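Local coordinates for protein ATP-dependent protease (PDB 7CAY) that probably recognises and binds substrate proteins, like the N-terminal substrate-binding domain of Lon proteases, at residues 45-50 and 64-70. Residues are numbered along the deposited sequence; the frame is centred on the assembly and turned at random.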
ATOM      1  N   SER A  45     -10.935  -8.299  -3.974  1.00 78.30           N
ATOM      2  CA  SER A  45      -9.517  -8.090  -3.752  1.00 73.63           C
ATOM      3  C   SER A  45      -9.169  -8.338  -2.286  1.00 69.91           C
ATOM      4  O   SER A  45     -10.012  -8.721  -1.470  1.00 70.79           O
ATOM      5  CB  SER A  45      -9.120  -6.677  -4.176  1.00 73.70           C
ATOM      6  OG  SER A  45      -9.821  -5.707  -3.415  1.00 73.96           O
ATOM      7  N   PHE A  46      -7.900  -8.125  -1.951  1.00 67.08           N
ATOM      8  CA  PHE A  46      -7.441  -8.107  -0.572  1.00 64.51           C
ATOM      9  C   PHE A  46      -6.516  -6.909  -0.389  1.00 64.32           C
ATOM     10  O   PHE A  46      -6.255  -6.149  -1.329  1.00 64.84           O
ATOM     11  CB  PHE A  46      -6.755  -9.426  -0.186  1.00 62.79           C
ATOM     12  CG  PHE A  46      -5.512  -9.730  -0.976  1.00 61.89           C
ATOM     13  CD1 PHE A  46      -5.585 -10.450  -2.157  1.00 63.02           C
ATOM     14  CD2 PHE A  46      -4.268  -9.319  -0.523  1.00 60.51           C
ATOM     15  CE1 PHE A  46      -4.440 -10.741  -2.878  1.00 62.76           C
ATOM     16  CE2 PHE A  46      -3.122  -9.605  -1.241  1.00 60.66           C
ATOM     17  CZ  PHE A  46      -3.209 -10.316  -2.422  1.00 61.65           C
ATOM     18  N   GLY A  47      -6.021  -6.734   0.837  1.00 62.11           N
ATOM     19  CA  GLY A  47      -5.204  -5.590   1.164  1.00 61.95           C
ATOM     20  C   GLY A  47      -3.910  -5.999   1.839  1.00 60.16           C
ATOM     21  O   GLY A  47      -3.760  -7.115   2.334  1.00 58.13           O
ATOM     22  N   VAL A  48      -2.969  -5.061   1.851  1.00 62.25           N
ATOM     23  CA  VAL A  48      -1.660  -5.244   2.469  1.00 59.44           C
ATOM     24  C   VAL A  48      -1.540  -4.257   3.620  1.00 58.91           C
ATOM     25  O   VAL A  48      -1.689  -3.043   3.423  1.00 57.74           O
ATOM     26  CB  VAL A  48      -0.520  -5.050   1.458  1.00 56.69           C
ATOM     27  CG1 VAL A  48       0.762  -4.673   2.176  1.00 55.15           C
ATOM     28  CG2 VAL A  48      -0.327  -6.312   0.635  1.00 55.89           C
ATOM     29  N   CYS A  49      -1.280  -4.775   4.817  1.00 58.63           N
ATOM     30  CA  CYS A  49      -1.081  -3.959   6.005  1.00 57.81           C
ATOM     31  C   CYS A  49       0.283  -4.255   6.611  1.00 57.81           C
ATOM     32  O   CYS A  49       0.686  -5.417   6.716  1.00 57.11           O
ATOM     33  CB  CYS A  49      -2.169  -4.215   7.049  1.00 58.54           C
ATOM     34  SG  CYS A  49      -3.710  -3.328   6.760  1.00 59.96           S
ATOM     35  N   LEU A  50       0.988  -3.200   7.004  1.00 53.23           N
ATOM     36  CA  LEU A  50       2.193  -3.368   7.799  1.00 54.47           C
ATOM     37  C   LEU A  50       1.828  -3.890   9.187  1.00 58.12           C
ATOM     38  O   LEU A  50       0.951  -3.333   9.857  1.00 59.73           O
ATOM     39  CB  LEU A  50       2.940  -2.041   7.903  1.00 53.40           C
ATOM     40  CG  LEU A  50       4.089  -1.994   8.911  1.00 53.17           C
ATOM     41  CD1 LEU A  50       5.309  -2.724   8.374  1.00 53.87           C
ATOM     42  CD2 LEU A  50       4.430  -0.561   9.286  1.00 54.35           C
ATOM     43  N   ALA A  64      -1.536  -2.573  11.181  1.00 54.82           N
ATOM     44  CA  ALA A  64      -1.602  -1.141  11.408  1.00 55.42           C
ATOM     45  C   ALA A  64      -3.000  -0.624  11.067  1.00 55.00           C
ATOM     46  O   ALA A  64      -3.814  -1.312  10.445  1.00 54.40           O
ATOM     47  CB  ALA A  64      -0.538  -0.419  10.582  1.00 55.69           C
ATOM     48  N   ALA A  65      -3.275   0.612  11.486  1.00 54.68           N
ATOM     49  CA  ALA A  65      -4.601   1.184  11.285  1.00 55.15           C
ATOM     50  C   ALA A  65      -4.896   1.484   9.821  1.00 53.50           C
ATOM     51  O   ALA A  65      -6.067   1.637   9.456  1.00 51.73           O
ATOM     52  CB  ALA A  65      -4.758   2.459  12.115  1.00 57.79           C
ATOM     53  N   TYR A  66      -3.871   1.570   8.975  1.00 54.26           N
ATOM     54  CA  TYR A  66      -4.046   1.889   7.564  1.00 54.53           C
ATOM     55  C   TYR A  66      -3.390   0.822   6.700  1.00 51.71           C
ATOM     56  O   TYR A  66      -2.344   0.275   7.059  1.00 50.34           O
ATOM     57  CB  TYR A  66      -3.461   3.267   7.227  1.00 57.39           C
ATOM     58  CG  TYR A  66      -4.335   4.424   7.650  1.00 61.19           C
ATOM     59  CD1 TYR A  66      -4.389   4.834   8.975  1.00 62.47           C
ATOM     60  CD2 TYR A  66      -5.102   5.114   6.719  1.00 63.94           C
ATOM     61  CE1 TYR A  66      -5.188   5.894   9.364  1.00 65.56           C
ATOM     62  CE2 TYR A  66      -5.902   6.177   7.098  1.00 66.93           C
ATOM     63  CZ  TYR A  66      -5.942   6.561   8.422  1.00 68.26           C
ATOM     64  OH  TYR A  66      -6.739   7.618   8.805  1.00 72.86           O
ATOM     65  N   GLY A  67      -4.018   0.531   5.560  1.00 50.12           N
ATOM     66  CA  GLY A  67      -3.497  -0.428   4.610  1.00 52.12           C
ATOM     67  C   GLY A  67      -3.781   0.017   3.189  1.00 54.75           C
ATOM     68  O   GLY A  67      -4.406   1.053   2.958  1.00 58.22           O
ATOM     69  N   THR A  68      -3.317  -0.792   2.238  1.00 62.03           N
ATOM     70  CA  THR A  68      -3.426  -0.467   0.820  1.00 58.28           C
ATOM     71  C   THR A  68      -4.027  -1.648   0.073  1.00 57.31           C
ATOM     72  O   THR A  68      -3.502  -2.764   0.145  1.00 54.49           O
ATOM     73  CB  THR A  68      -2.060  -0.109   0.229  1.00 54.99           C
ATOM     74  OG1 THR A  68      -1.467   0.950   0.990  1.00 53.62           O
ATOM     75  CG2 THR A  68      -2.211   0.341  -1.202  1.00 55.06           C
ATOM     76  N   GLU A  69      -5.123  -1.401  -0.642  1.00 57.14           N
ATOM     77  CA  GLU A  69      -5.708  -2.430  -1.490  1.00 58.45           C
ATOM     78  C   GLU A  69      -4.783  -2.730  -2.663  1.00 58.40           C
ATOM     79  O   GLU A  69      -4.134  -1.832  -3.207  1.00 59.97           O
ATOM     80  CB  GLU A  69      -7.078  -1.985  -2.000  1.00 60.53           C
ATOM     81  CG  GLU A  69      -7.839  -3.068  -2.749  1.00 61.40           C
ATOM     82  CD  GLU A  69      -9.087  -2.546  -3.429  1.00 64.25           C
ATOM     83  OE1 GLU A  69      -9.016  -1.478  -4.077  1.00 65.79           O
ATOM     84  OE2 GLU A  69     -10.145  -3.201  -3.310  1.00 65.15           O
ATOM     85  N   VAL A  70      -4.725  -3.999  -3.056  1.00 58.08           N
ATOM     86  CA  VAL A  70      -3.835  -4.437  -4.124  1.00 58.88           C
ATOM     87  C   VAL A  70      -4.657  -4.847  -5.335  1.00 61.43           C
ATOM     88  O   VAL A  70      -5.801  -5.304  -5.221  1.00 60.42           O
ATOM     89  CB  VAL A  70      -2.917  -5.597  -3.681  1.00 58.50           C
ATOM     90  CG1 VAL A  70      -2.138  -5.220  -2.434  1.00 57.53           C
ATOM     91  CG2 VAL A  70      -3.723  -6.867  -3.452  1.00 58.00           C
TER
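Ser45 donates a short hydrogen bond from OG to Glu69 OE2 (2.5 Å); that carboxylate also forms a salt bridge with Arg91. Phe46 then accepts a bond at its O from Val70 N (3.2 Å), while Val70 CG2 sits over the face of the Phe46 ring, 3.7 Å from its centroid, a CH-pi contact. The two strands run antiparallel. Val48 forms the hydrogen-bonded pair with Thr68 through N to Thr68 O (2.9 Å) and O to Thr68 N (3.0 Å), and its CG2 meets Val70 CG1 at 3.7 Å. Cys49 SG lies 3.6 Å from Gly67 CA, in space that a side chain there would occupy. Beyond it, Leu50 O accepts from Ala64 N (2.9 Å), before the chain turns a corner at Ala65. In the mixed sheet of this Lon-type substrate-binding domain, strand 47-51 is flanked by 66-74 and, in parallel, by 6-13, where Gly47 and Cys49 make backbone hydrogen bonds with Phe11; strand 83-100 pairs with 66-74, and helix 169-177 packs against Ala64, Tyr66 and Thr68.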